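Local coordinates for protein dihydrofolate reductase (Enterococcus faecalis, PDB 4M7U) that reduces 7,8-dihydrofolate to 5,6,7,8-tetrahydrofolate with NADPH as hydride donor, a step that probably supports purine, glycine and DNA-precursor synthesis, at residues T43-T54 against Y98-G107; F111-L121 against F136-W144. All coordinates share one frame; numbering follows the deposited sequence.

Contact 1: residues T43-T54 against Y98-G107; sequences TIHNTLVLGRAT and YEGVTVIGGG. With NAP (NADP nicotinamide-adenine-dinucleotide phosphate), chain B.
Thr47 turns OG1 in beside its own backbone N (chi1 -61°), while Tyr98 carries CG anti to its N (chi1 180°), and the two side chains meet with Thr47 OG1 over one face of the phenol ring, 3.1 Å from Tyr98 CZ. The hydroxyl of Thr47 is also hydrogen-bonded to Tyr94 OH in helix 88-97. The pair, with Tyr98 in the loop ahead of 101-104, sits beside the beginning of two neighbouring parallel strands, 47-51 and 101-104, in the central sheet of the dihydrofolate reductase fold; beyond the carboxyl ends of these strands the cofactor binds. Before the bridges begin, Asn46 OD1 takes the N-H of Val101 at 3.0 Å from Val101 N, with the donor above the amide plane by 55°. The parallel ladder then alternates from strand to strand: Val101 O accepts from Thr47 N, Thr47 O from Val103 N at 2.7 Å, Val103 O from Val49 N, and Val49 O from Gly105 N. Side chains fall on two faces. Val49 CG2 packs against Thr102 CG2 at 3.6 Å, on the face covered by helix 88-97 and, at Ile104, by helix 108-114. On the other face Val103 CG1 touches both Thr43 CG2 and Leu48 CD1. Past the last bridge Gly51 N donates to Gly106 O at 2.8 Å, coupling the N-cap residue of helix 52-57 to the glycine turn, where the Gly106-Gly107 peptide is cis. Arg52 grips the 2'-phosphate of NADP through NE, 2.6 Å from O2X, and through NH2 to O1X; its NH1 forms a salt bridge with Glu56. Three donors converge on NADP O2A of the pyrophosphate: Thr54 N, Gly107 N at 2.9 Å, and Thr54 OG1 at 2.5 Å.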
loop_
_atom_site.group_PDB
_atom_site.type_symbol
_atom_site.label_atom_id
_atom_site.label_comp_id
_atom_site.label_asym_id
_atom_site.label_seq_id
_atom_site.Cartn_x
_atom_site.Cartn_y
_atom_site.Cartn_z
ATOM N N THR A 43 -4.100 -3.991 7.673
ATOM C CA THR A 43 -2.992 -3.246 8.266
ATOM C C THR A 43 -3.010 -3.203 9.803
ATOM O O THR A 43 -1.970 -2.966 10.423
ATOM C CB THR A 43 -2.894 -1.811 7.699
ATOM O OG1 THR A 43 -4.118 -1.113 7.954
ATOM C CG2 THR A 43 -2.630 -1.845 6.182
ATOM N N ILE A 44 -4.183 -3.420 10.403
ATOM C CA ILE A 44 -4.343 -3.361 11.862
ATOM C C ILE A 44 -3.315 -4.247 12.560
ATOM O O ILE A 44 -3.064 -5.374 12.128
ATOM C CB ILE A 44 -5.791 -3.737 12.318
ATOM C CG1 ILE A 44 -6.007 -3.396 13.789
ATOM C CG2 ILE A 44 -6.097 -5.198 12.076
ATOM C CD1 ILE A 44 -6.195 -1.919 14.023
ATOM N N HIS A 45 -2.674 -3.704 13.592
ATOM C CA HIS A 45 -1.615 -4.408 14.326
ATOM C C HIS A 45 -0.427 -4.836 13.460
ATOM O O HIS A 45 0.414 -5.626 13.906
ATOM C CB HIS A 45 -2.184 -5.607 15.102
ATOM C CG HIS A 45 -3.347 -5.251 15.976
ATOM N ND1 HIS A 45 -4.526 -5.967 15.981
ATOM C CD2 HIS A 45 -3.520 -4.232 16.852
ATOM C CE1 HIS A 45 -5.374 -5.409 16.828
ATOM N NE2 HIS A 45 -4.790 -4.355 17.369
ATOM N N ASN A 46 -0.342 -4.308 12.236
ATOM C CA ASN A 46 0.850 -4.516 11.410
ATOM C C ASN A 46 1.659 -3.228 11.224
ATOM O O ASN A 46 1.488 -2.258 11.970
ATOM C CB ASN A 46 0.480 -5.115 10.047
ATOM C CG ASN A 46 0.076 -6.571 10.146
ATOM O OD1 ASN A 46 0.799 -7.393 10.726
ATOM N ND2 ASN A 46 -1.085 -6.902 9.590
ATOM N N THR A 47 2.548 -3.228 10.235
ATOM C CA THR A 47 3.262 -2.017 9.869
ATOM C C THR A 47 2.812 -1.530 8.493
ATOM O O THR A 47 2.611 -2.327 7.572
ATOM C CB THR A 47 4.792 -2.223 9.918
ATOM O OG1 THR A 47 5.166 -2.567 11.257
ATOM C CG2 THR A 47 5.518 -0.939 9.514
ATOM N N LEU A 48 2.621 -0.224 8.368
ATOM C CA LEU A 48 2.229 0.376 7.104
ATOM C C LEU A 48 3.348 1.325 6.623
ATOM O O LEU A 48 3.778 2.212 7.373
ATOM C CB LEU A 48 0.917 1.144 7.287
ATOM C CG LEU A 48 0.425 1.894 6.047
ATOM C CD1 LEU A 48 0.006 0.897 4.958
ATOM C CD2 LEU A 48 -0.718 2.841 6.391
ATOM N N VAL A 49 3.819 1.128 5.390
ATOM C CA VAL A 49 4.894 1.956 4.817
ATOM C C VAL A 49 4.325 2.926 3.794
ATOM O O VAL A 49 3.661 2.505 2.846
ATOM C CB VAL A 49 5.979 1.092 4.116
ATOM C CG1 VAL A 49 7.090 1.980 3.537
ATOM C CG2 VAL A 49 6.561 0.081 5.093
ATOM N N LEU A 50 4.589 4.222 3.981
ATOM C CA LEU A 50 4.070 5.254 3.083
ATOM C C LEU A 50 5.175 6.219 2.619
ATOM O O LEU A 50 5.970 6.698 3.435
ATOM C CB LEU A 50 2.974 6.064 3.784
ATOM C CG LEU A 50 1.719 5.353 4.283
ATOM C CD1 LEU A 50 0.825 6.341 5.041
ATOM C CD2 LEU A 50 0.975 4.779 3.092
ATOM N N GLY A 51 5.217 6.521 1.320
ATOM C CA GLY A 51 6.104 7.568 0.835
ATOM C C GLY A 51 5.660 8.897 1.423
ATOM O O GLY A 51 4.502 9.029 1.853
ATOM N N ARG A 52 6.555 9.886 1.451
ATOM C CA ARG A 52 6.224 11.168 2.081
ATOM C C ARG A 52 4.985 11.831 1.479
ATOM O O ARG A 52 4.124 12.326 2.217
ATOM C CB ARG A 52 7.411 12.138 2.036
ATOM C CG ARG A 52 7.045 13.542 2.531
ATOM C CD ARG A 52 8.185 14.528 2.377
ATOM N NE ARG A 52 8.616 14.653 0.985
ATOM C CZ ARG A 52 7.981 15.376 0.065
ATOM N NH1 ARG A 52 6.878 16.040 0.386
ATOM N NH2 ARG A 52 8.445 15.425 -1.179
ATOM N N ALA A 53 4.880 11.831 0.149
ATOM C CA ALA A 53 3.807 12.583 -0.510
ATOM C C ALA A 53 2.432 12.037 -0.152
ATOM O O ALA A 53 1.483 12.804 0.084
ATOM C CB ALA A 53 4.000 12.594 -2.015
ATOM N N THR A 54 2.326 10.710 -0.118
ATOM C CA THR A 54 1.096 10.038 0.296
ATOM C C THR A 54 0.780 10.332 1.759
ATOM O O THR A 54 -0.369 10.606 2.113
ATOM C CB THR A 54 1.221 8.504 0.102
ATOM O OG1 THR A 54 1.357 8.218 -1.291
ATOM C CG2 THR A 54 0.011 7.775 0.636
ATOM N N TYR A 98 10.788 -7.711 11.786
ATOM C CA TYR A 98 9.461 -7.420 12.328
ATOM C C TYR A 98 8.635 -8.706 12.356
ATOM O O TYR A 98 8.672 -9.499 11.402
ATOM C CB TYR A 98 8.764 -6.319 11.509
ATOM C CG TYR A 98 7.377 -5.948 11.997
ATOM C CD1 TYR A 98 7.180 -5.394 13.265
ATOM C CD2 TYR A 98 6.264 -6.139 11.183
ATOM C CE1 TYR A 98 5.902 -5.049 13.708
ATOM C CE2 TYR A 98 4.990 -5.793 11.614
ATOM C CZ TYR A 98 4.816 -5.247 12.873
ATOM O OH TYR A 98 3.549 -4.908 13.294
ATOM N N GLU A 99 7.911 -8.912 13.457
ATOM C CA GLU A 99 7.166 -10.156 13.687
ATOM C C GLU A 99 5.873 -10.285 12.873
ATOM O O GLU A 99 5.378 -11.396 12.668
ATOM C CB GLU A 99 6.856 -10.353 15.184
ATOM C CG GLU A 99 8.015 -10.079 16.145
ATOM C CD GLU A 99 9.124 -11.126 16.092
ATOM O OE1 GLU A 99 9.534 -11.528 14.979
ATOM O OE2 GLU A 99 9.599 -11.544 17.175
ATOM N N GLY A 100 5.322 -9.164 12.424
ATOM C CA GLY A 100 4.103 -9.186 11.632
ATOM C C GLY A 100 4.370 -8.862 10.171
ATOM O O GLY A 100 5.488 -9.033 9.687
ATOM N N VAL A 101 3.350 -8.389 9.465
ATOM C CA VAL A 101 3.501 -8.114 8.043
ATOM C C VAL A 101 3.845 -6.630 7.853
ATOM O O VAL A 101 3.316 -5.763 8.557
ATOM C CB VAL A 101 2.206 -8.472 7.240
ATOM C CG1 VAL A 101 2.442 -8.315 5.733
ATOM C CG2 VAL A 101 1.745 -9.893 7.542
ATOM N N THR A 102 4.744 -6.351 6.915
ATOM C CA THR A 102 5.104 -4.985 6.551
ATOM C C THR A 102 4.339 -4.643 5.277
ATOM O O THR A 102 4.657 -5.139 4.189
ATOM C CB THR A 102 6.628 -4.836 6.303
ATOM O OG1 THR A 102 7.357 -5.292 7.455
ATOM C CG2 THR A 102 6.994 -3.378 6.019
ATOM N N VAL A 103 3.311 -3.812 5.421
ATOM C CA VAL A 103 2.423 -3.505 4.315
ATOM C C VAL A 103 2.893 -2.253 3.602
ATOM O O VAL A 103 3.120 -1.203 4.228
ATOM C CB VAL A 103 0.992 -3.302 4.806
ATOM C CG1 VAL A 103 0.092 -2.935 3.657
ATOM C CG2 VAL A 103 0.491 -4.572 5.482
ATOM N N ILE A 104 3.075 -2.375 2.294
ATOM C CA ILE A 104 3.505 -1.253 1.472
ATOM C C ILE A 104 2.249 -0.543 0.983
ATOM O O ILE A 104 1.500 -1.082 0.171
ATOM C CB ILE A 104 4.333 -1.718 0.250
ATOM C CG1 ILE A 104 5.444 -2.680 0.678
ATOM C CG2 ILE A 104 4.922 -0.520 -0.471
ATOM C CD1 ILE A 104 6.349 -2.106 1.790
ATOM N N GLY A 105 2.001 0.661 1.484
ATOM C CA GLY A 105 0.760 1.343 1.174
ATOM C C GLY A 105 0.822 2.383 0.072
ATOM O O GLY A 105 -0.196 3.004 -0.218
ATOM N N GLY A 106 1.999 2.583 -0.531
ATOM C CA GLY A 106 2.164 3.565 -1.602
ATOM C C GLY A 106 3.020 4.763 -1.198
ATOM O O GLY A 106 3.601 4.759 -0.105
ATOM N N GLY A 107 3.112 5.792 -2.045
ATOM C CA GLY A 107 2.407 5.877 -3.317
ATOM C C GLY A 107 3.156 5.266 -4.493
ATOM O O GLY A 107 3.760 4.202 -4.362
HETATM P PA NAP B . 4.900 8.775 -2.871
HETATM O O1A NAP B . 5.443 7.427 -3.438
HETATM O O2A NAP B . 3.789 8.563 -1.859
HETATM O O5B NAP B . 6.054 9.523 -2.122
HETATM C C5B NAP B . 7.227 9.863 -2.801
HETATM C C4B NAP B . 8.290 10.312 -1.849
HETATM O O4B NAP B . 8.663 9.321 -0.790
HETATM C C3B NAP B . 9.572 10.944 -2.336
HETATM O O3B NAP B . 9.567 12.158 -2.988
HETATM C C2B NAP B . 10.461 10.775 -1.162
HETATM O O2B NAP B . 10.431 11.706 -0.144
HETATM C C1B NAP B . 10.144 9.322 -0.883
HETATM N N9A NAP B . 10.836 8.092 -1.112
HETATM C C8A NAP B . 10.425 7.142 -1.954
HETATM N N7A NAP B . 11.463 6.170 -2.031
HETATM C C5A NAP B . 12.520 6.598 -1.227
HETATM C C6A NAP B . 13.769 6.027 -0.950
HETATM N N6A NAP B . 14.131 4.771 -1.553
HETATM N N1A NAP B . 14.593 6.670 -0.127
HETATM C C2A NAP B . 14.240 7.863 0.453
HETATM N N3A NAP B . 12.999 8.433 0.178
HETATM C C4A NAP B . 12.175 7.780 -0.656
HETATM O O3 NAP B . 4.421 9.746 -4.023
HETATM P PN NAP B . 3.913 9.302 -5.459
HETATM O O1N NAP B . 5.112 8.747 -6.291
HETATM O O2N NAP B . 2.819 8.259 -5.392
HETATM O O5D NAP B . 3.295 10.617 -6.088
HETATM C C5D NAP B . 2.773 11.567 -5.190
HETATM C C4D NAP B . 2.794 13.027 -5.606
HETATM O O4D NAP B . 3.415 13.410 -6.896
HETATM C C3D NAP B . 1.554 13.903 -5.435
HETATM O O3D NAP B . 1.559 14.883 -4.539
HETATM C C2D NAP B . 1.154 14.281 -6.834
HETATM O O2D NAP B . 0.356 15.379 -7.078
HETATM C C1D NAP B . 2.386 14.090 -7.694
HETATM N N1N NAP B . 2.412 13.979 -9.132
HETATM C C2N NAP B . 1.984 14.981 -10.094
HETATM C C3N NAP B . 2.192 14.751 -11.596
HETATM C C7N NAP B . 2.393 15.963 -12.430
HETATM O O7N NAP B . 3.063 16.879 -11.971
HETATM N N7N NAP B . 1.506 16.223 -13.517
HETATM C C4N NAP B . 2.516 13.335 -12.137
HETATM C C5N NAP B . 2.661 12.255 -11.032
HETATM C C6N NAP B . 2.451 12.596 -9.545
HETATM P P2B NAP B . 11.357 12.969 -0.280
HETATM O O1X NAP B . 10.962 13.761 -1.570
HETATM O O2X NAP B . 11.103 13.879 0.961
HETATM O O3X NAP B . 12.794 12.513 -0.369
#

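Contact 2: residues F111-L121 against F136-W144; sequences FKELIPACDVL and FPEIDWSVW. With NAP (NADP nicotinamide-adenine-dinucleotide phosphate), chain B.
Leu121 stands over one face of Trp144 in a CH-pi contact: its CG is 3.6 Å from the centroid of the six-membered ring and 2° off the ring normal, with CD1 above the CD2-CE2 bond shared by both rings. The indole edge slots against backbone, Trp144 CH2 lying 3.5 Å from Val120 N.

A ring pair, Phe111 and Phe136, has its planes at 46°; Phe136 CE1 sits above the face of Phe111, toward its rim, and Trp14 stacks on Phe136. Ile115 joins this pair to Trp144 by its two branches. With chi1 at -78°, CD1 runs to the edge of the Phe136 ring, 3.4 Å from Phe136 CZ, while CG2 touches Trp144 NE1 and Ile139 CD1. Pro137 fits against the helix, its CG 3.9 Å from Phe111 CB, and slides past Lys112 CB.

Polar links lie at the margin. One water accepts from Lys112 NZ at 3.2 Å and donates to Glu138 O at 3.1 Å. On the cofactor side Glu113 OE2 accepts from the adenine N6A of NADP at 2.9 Å.

Together these contacts lay the 136-144 connection over the end of helix 108-114 and the start of strand 120-126, the second half of the beta-alpha-beta crossover that leads from strand 101-104 past strand 9-17 in the dihydrofolate reductase fold.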
loop_
_atom_site.group_PDB
_atom_site.type_symbol
_atom_site.label_atom_id
_atom_site.label_comp_id
_atom_site.label_asym_id
_atom_site.label_seq_id
_atom_site.Cartn_x
_atom_site.Cartn_y
_atom_site.Cartn_z
ATOM N N PHE A 111 5.713 2.006 -4.433
ATOM C CA PHE A 111 5.274 0.737 -5.059
ATOM C C PHE A 111 6.302 0.180 -6.059
ATOM O O PHE A 111 6.678 -0.995 -6.004
ATOM C CB PHE A 111 3.936 0.934 -5.778
ATOM C CG PHE A 111 2.742 0.962 -4.862
ATOM C CD1 PHE A 111 2.627 0.069 -3.803
ATOM C CD2 PHE A 111 1.714 1.865 -5.083
ATOM C CE1 PHE A 111 1.499 0.094 -2.966
ATOM C CE2 PHE A 111 0.591 1.896 -4.262
ATOM C CZ PHE A 111 0.491 1.008 -3.195
ATOM N N LYS A 112 6.755 1.034 -6.972
ATOM C CA LYS A 112 7.736 0.640 -7.985
ATOM C C LYS A 112 9.048 0.117 -7.374
ATOM O O LYS A 112 9.650 -0.811 -7.904
ATOM C CB LYS A 112 8.025 1.826 -8.903
ATOM C CG LYS A 112 8.719 1.483 -10.212
ATOM C CD LYS A 112 9.166 2.762 -10.917
ATOM C CE LYS A 112 8.775 2.757 -12.385
ATOM N NZ LYS A 112 9.403 1.622 -13.106
ATOM N N GLU A 113 9.484 0.705 -6.259
ATOM C CA GLU A 113 10.732 0.288 -5.613
ATOM C C GLU A 113 10.597 -0.958 -4.792
ATOM O O GLU A 113 11.550 -1.721 -4.662
ATOM C CB GLU A 113 11.188 1.336 -4.605
ATOM C CG GLU A 113 11.483 2.661 -5.150
ATOM C CD GLU A 113 11.733 3.624 -4.028
ATOM O OE1 GLU A 113 10.903 3.655 -3.077
ATOM O OE2 GLU A 113 12.774 4.312 -4.084
ATOM N N LEU A 114 9.436 -1.133 -4.174
ATOM C CA LEU A 114 9.308 -2.138 -3.121
ATOM C C LEU A 114 8.499 -3.354 -3.544
ATOM O O LEU A 114 8.610 -4.419 -2.932
ATOM C CB LEU A 114 8.752 -1.501 -1.836
ATOM C CG LEU A 114 9.872 -0.803 -1.040
ATOM C CD1 LEU A 114 9.320 0.143 0.011
ATOM C CD2 LEU A 114 10.739 -1.862 -0.376
ATOM N N ILE A 115 7.693 -3.209 -4.591
ATOM C CA ILE A 115 6.997 -4.383 -5.125
ATOM C C ILE A 115 7.942 -5.544 -5.497
ATOM O O ILE A 115 7.611 -6.692 -5.217
ATOM C CB ILE A 115 5.968 -4.029 -6.226
ATOM C CG1 ILE A 115 4.709 -3.478 -5.550
ATOM C CG2 ILE A 115 5.629 -5.250 -7.081
ATOM C CD1 ILE A 115 3.570 -3.173 -6.468
ATOM N N PRO A 116 9.141 -5.255 -6.068
ATOM C CA PRO A 116 10.072 -6.378 -6.280
ATOM C C PRO A 116 10.422 -7.170 -5.007
ATOM O O PRO A 116 10.831 -8.322 -5.133
ATOM C CB PRO A 116 11.325 -5.689 -6.832
ATOM C CG PRO A 116 10.774 -4.515 -7.588
ATOM C CD PRO A 116 9.646 -4.018 -6.701
ATOM N N ALA A 117 10.261 -6.576 -3.821
ATOM C CA ALA A 117 10.516 -7.289 -2.562
ATOM C C ALA A 117 9.243 -7.857 -1.911
ATOM O O ALA A 117 9.304 -8.468 -0.841
ATOM C CB ALA A 117 11.265 -6.404 -1.575
ATOM N N CYS A 118 8.091 -7.669 -2.553
ATOM C CA CYS A 118 6.835 -8.140 -1.969
ATOM C C CYS A 118 6.566 -9.606 -2.264
ATOM O O CYS A 118 7.080 -10.160 -3.239
ATOM C CB CYS A 118 5.655 -7.283 -2.439
ATOM S SG CYS A 118 5.651 -5.614 -1.745
ATOM N N ASP A 119 5.770 -10.233 -1.402
ATOM C CA ASP A 119 5.351 -11.618 -1.609
ATOM C C ASP A 119 3.887 -11.754 -1.968
ATOM O O ASP A 119 3.445 -12.827 -2.367
ATOM C CB ASP A 119 5.630 -12.445 -0.370
ATOM C CG ASP A 119 7.092 -12.792 -0.247
ATOM O OD1 ASP A 119 7.718 -13.092 -1.297
ATOM O OD2 ASP A 119 7.613 -12.739 0.884
ATOM N N VAL A 120 3.127 -10.676 -1.819
ATOM C CA VAL A 120 1.713 -10.712 -2.181
ATOM C C VAL A 120 1.264 -9.311 -2.541
ATOM O O VAL A 120 1.788 -8.343 -1.985
ATOM C CB VAL A 120 0.845 -11.289 -1.025
ATOM C CG1 VAL A 120 1.174 -10.601 0.265
ATOM C CG2 VAL A 120 -0.652 -11.152 -1.317
ATOM N N LEU A 121 0.337 -9.214 -3.503
ATOM C CA LEU A 121 -0.327 -7.962 -3.868
ATOM C C LEU A 121 -1.821 -8.071 -3.562
ATOM O O LEU A 121 -2.501 -9.008 -4.011
ATOM C CB LEU A 121 -0.142 -7.665 -5.360
ATOM C CG LEU A 121 1.294 -7.722 -5.897
ATOM C CD1 LEU A 121 1.296 -7.476 -7.398
ATOM C CD2 LEU A 121 2.193 -6.692 -5.187
ATOM N N PHE A 136 -0.773 3.997 -10.671
ATOM C CA PHE A 136 -0.005 2.834 -10.289
ATOM C C PHE A 136 1.098 2.652 -11.324
ATOM O O PHE A 136 0.852 2.775 -12.521
ATOM C CB PHE A 136 -0.879 1.588 -10.204
ATOM C CG PHE A 136 -0.171 0.443 -9.586
ATOM C CD1 PHE A 136 -0.009 0.386 -8.211
ATOM C CD2 PHE A 136 0.402 -0.537 -10.377
ATOM C CE1 PHE A 136 0.686 -0.652 -7.631
ATOM C CE2 PHE A 136 1.088 -1.578 -9.809
ATOM C CZ PHE A 136 1.234 -1.635 -8.429
ATOM N N PRO A 137 2.330 2.379 -10.866
ATOM C CA PRO A 137 3.471 2.376 -11.781
ATOM C C PRO A 137 3.522 1.125 -12.633
ATOM O O PRO A 137 2.866 0.125 -12.332
ATOM C CB PRO A 137 4.671 2.391 -10.831
ATOM C CG PRO A 137 4.156 1.650 -9.604
ATOM C CD PRO A 137 2.736 2.134 -9.468
ATOM N N GLU A 138 4.312 1.188 -13.694
ATOM C CA GLU A 138 4.621 0.010 -14.485
ATOM C C GLU A 138 5.478 -0.942 -13.664
ATOM O O GLU A 138 6.579 -0.582 -13.237
ATOM C CB GLU A 138 5.397 0.417 -15.733
ATOM C CG GLU A 138 4.533 0.918 -16.863
ATOM C CD GLU A 138 5.354 1.257 -18.092
ATOM O OE1 GLU A 138 5.245 2.410 -18.564
ATOM O OE2 GLU A 138 6.114 0.382 -18.572
ATOM N N ILE A 139 4.981 -2.151 -13.429
ATOM C CA ILE A 139 5.792 -3.146 -12.742
ATOM C C ILE A 139 5.953 -4.379 -13.604
ATOM O O ILE A 139 5.268 -4.540 -14.616
ATOM C CB ILE A 139 5.180 -3.568 -11.399
ATOM C CG1 ILE A 139 3.910 -4.385 -11.639
ATOM C CG2 ILE A 139 4.894 -2.343 -10.541
ATOM C CD1 ILE A 139 3.373 -5.057 -10.403
ATOM N N ASP A 140 6.852 -5.262 -13.192
ATOM C CA ASP A 140 6.998 -6.546 -13.861
ATOM C C ASP A 140 5.864 -7.477 -13.438
ATOM O O ASP A 140 5.923 -8.089 -12.369
ATOM C CB ASP A 140 8.353 -7.182 -13.514
ATOM C CG ASP A 140 8.562 -8.517 -14.210
ATOM O OD1 ASP A 140 9.471 -9.274 -13.804
ATOM O OD2 ASP A 140 7.801 -8.821 -15.160
ATOM N N TRP A 141 4.834 -7.599 -14.269
ATOM C CA TRP A 141 3.717 -8.490 -13.941
ATOM C C TRP A 141 3.986 -9.976 -14.244
ATOM O O TRP A 141 3.194 -10.844 -13.862
ATOM C CB TRP A 141 2.448 -8.038 -14.669
ATOM C CG TRP A 141 1.775 -6.815 -14.077
ATOM C CD1 TRP A 141 1.842 -5.529 -14.542
ATOM C CD2 TRP A 141 0.912 -6.782 -12.920
ATOM N NE1 TRP A 141 1.076 -4.699 -13.745
ATOM C CE2 TRP A 141 0.504 -5.435 -12.751
ATOM C CE3 TRP A 141 0.464 -7.754 -12.020
ATOM C CZ2 TRP A 141 -0.356 -5.045 -11.708
ATOM C CZ3 TRP A 141 -0.392 -7.366 -10.994
ATOM C CH2 TRP A 141 -0.799 -6.015 -10.852
ATOM N N SER A 142 5.100 -10.268 -14.913
ATOM C CA SER A 142 5.400 -11.643 -15.338
ATOM C C SER A 142 5.692 -12.584 -14.180
ATOM O O SER A 142 5.535 -13.801 -14.308
ATOM C CB SER A 142 6.557 -11.665 -16.337
ATOM O OG SER A 142 7.780 -11.326 -15.715
ATOM N N VAL A 143 6.092 -12.027 -13.040
ATOM C CA VAL A 143 6.382 -12.844 -11.851
ATOM C C VAL A 143 5.176 -12.999 -10.908
ATOM O O VAL A 143 5.258 -13.667 -9.870
ATOM C CB VAL A 143 7.597 -12.293 -11.074
ATOM C CG1 VAL A 143 8.826 -12.281 -11.969
ATOM C CG2 VAL A 143 7.309 -10.884 -10.560
ATOM N N TRP A 144 4.053 -12.395 -11.285
ATOM C CA TRP A 144 2.844 -12.439 -10.466
ATOM C C TRP A 144 1.728 -13.199 -11.179
ATOM O O TRP A 144 1.618 -13.137 -12.408
ATOM C CB TRP A 144 2.367 -11.004 -10.151
ATOM C CG TRP A 144 3.309 -10.232 -9.236
ATOM C CD1 TRP A 144 4.222 -9.277 -9.595
ATOM C CD2 TRP A 144 3.420 -10.385 -7.814
ATOM N NE1 TRP A 144 4.881 -8.809 -8.475
ATOM C CE2 TRP A 144 4.410 -9.473 -7.375
ATOM C CE3 TRP A 144 2.767 -11.191 -6.872
ATOM C CZ2 TRP A 144 4.771 -9.365 -6.028
ATOM C CZ3 TRP A 144 3.118 -11.076 -5.538
ATOM C CH2 TRP A 144 4.118 -10.173 -5.129
HETATM P PA NAP B . 4.900 8.775 -2.871
HETATM O O1A NAP B . 5.443 7.427 -3.438
HETATM O O2A NAP B . 3.789 8.563 -1.859
HETATM O O5B NAP B . 6.054 9.523 -2.122
HETATM C C5B NAP B . 7.227 9.863 -2.801
HETATM C C4B NAP B . 8.290 10.312 -1.849
HETATM O O4B NAP B . 8.663 9.321 -0.790
HETATM C C3B NAP B . 9.572 10.944 -2.336
HETATM O O3B NAP B . 9.567 12.158 -2.988
HETATM C C2B NAP B . 10.461 10.775 -1.162
HETATM O O2B NAP B . 10.431 11.706 -0.144
HETATM C C1B NAP B . 10.144 9.322 -0.883
HETATM N N9A NAP B . 10.836 8.092 -1.112
HETATM C C8A NAP B . 10.425 7.142 -1.954
HETATM N N7A NAP B . 11.463 6.170 -2.031
HETATM C C5A NAP B . 12.520 6.598 -1.227
HETATM C C6A NAP B . 13.769 6.027 -0.950
HETATM N N6A NAP B . 14.131 4.771 -1.553
HETATM N N1A NAP B . 14.593 6.670 -0.127
HETATM C C2A NAP B . 14.240 7.863 0.453
HETATM N N3A NAP B . 12.999 8.433 0.178
HETATM C C4A NAP B . 12.175 7.780 -0.656
HETATM O O3 NAP B . 4.421 9.746 -4.023
HETATM P PN NAP B . 3.913 9.302 -5.459
HETATM O O1N NAP B . 5.112 8.747 -6.291
HETATM O O2N NAP B . 2.819 8.259 -5.392
HETATM O O5D NAP B . 3.295 10.617 -6.088
HETATM C C5D NAP B . 2.773 11.567 -5.190
HETATM C C4D NAP B . 2.794 13.027 -5.606
HETATM O O4D NAP B . 3.415 13.410 -6.896
HETATM C C3D NAP B . 1.554 13.903 -5.435
HETATM O O3D NAP B . 1.559 14.883 -4.539
HETATM C C2D NAP B . 1.154 14.281 -6.834
HETATM O O2D NAP B . 0.356 15.379 -7.078
HETATM C C1D NAP B . 2.386 14.090 -7.694
HETATM N N1N NAP B . 2.412 13.979 -9.132
HETATM C C2N NAP B . 1.984 14.981 -10.094
HETATM C C3N NAP B . 2.192 14.751 -11.596
HETATM C C7N NAP B . 2.393 15.963 -12.430
HETATM O O7N NAP B . 3.063 16.879 -11.971
HETATM N N7N NAP B . 1.506 16.223 -13.517
HETATM C C4N NAP B . 2.516 13.335 -12.137
HETATM C C5N NAP B . 2.661 12.255 -11.032
HETATM C C6N NAP B . 2.451 12.596 -9.545
HETATM P P2B NAP B . 11.357 12.969 -0.280
HETATM O O1X NAP B . 10.962 13.761 -1.570
HETATM O O2X NAP B . 11.103 13.879 0.961
HETATM O O3X NAP B . 12.794 12.513 -0.369
HETATM O O HOH W 1 9.437 -1.478 -12.516
#

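Overall arrangement
The two contacts lie in series along the chain, contact 1 closing at Gly107 just before helix 108-114 leads into contact 2, about 15 Å apart between centres. Both reach the mixed eight-stranded sheet: contact 1 joins strands 47-51 and 101-104, whereas contact 2 takes in the first part of strand 120-126, on the far side of strand 9-17, and Trp144 at the start of outermost strand 144-151. They touch directly, Phe111 CZ lying 3.4 Å from Gly106 N. NADP spans them, its phosphates held where strands 47-51 and 101-104 give way to helices 52-57 and 108-114, its adenine by Glu113. The carboxyl ends of these strands and the crossover helix together form part of the NADP pocket.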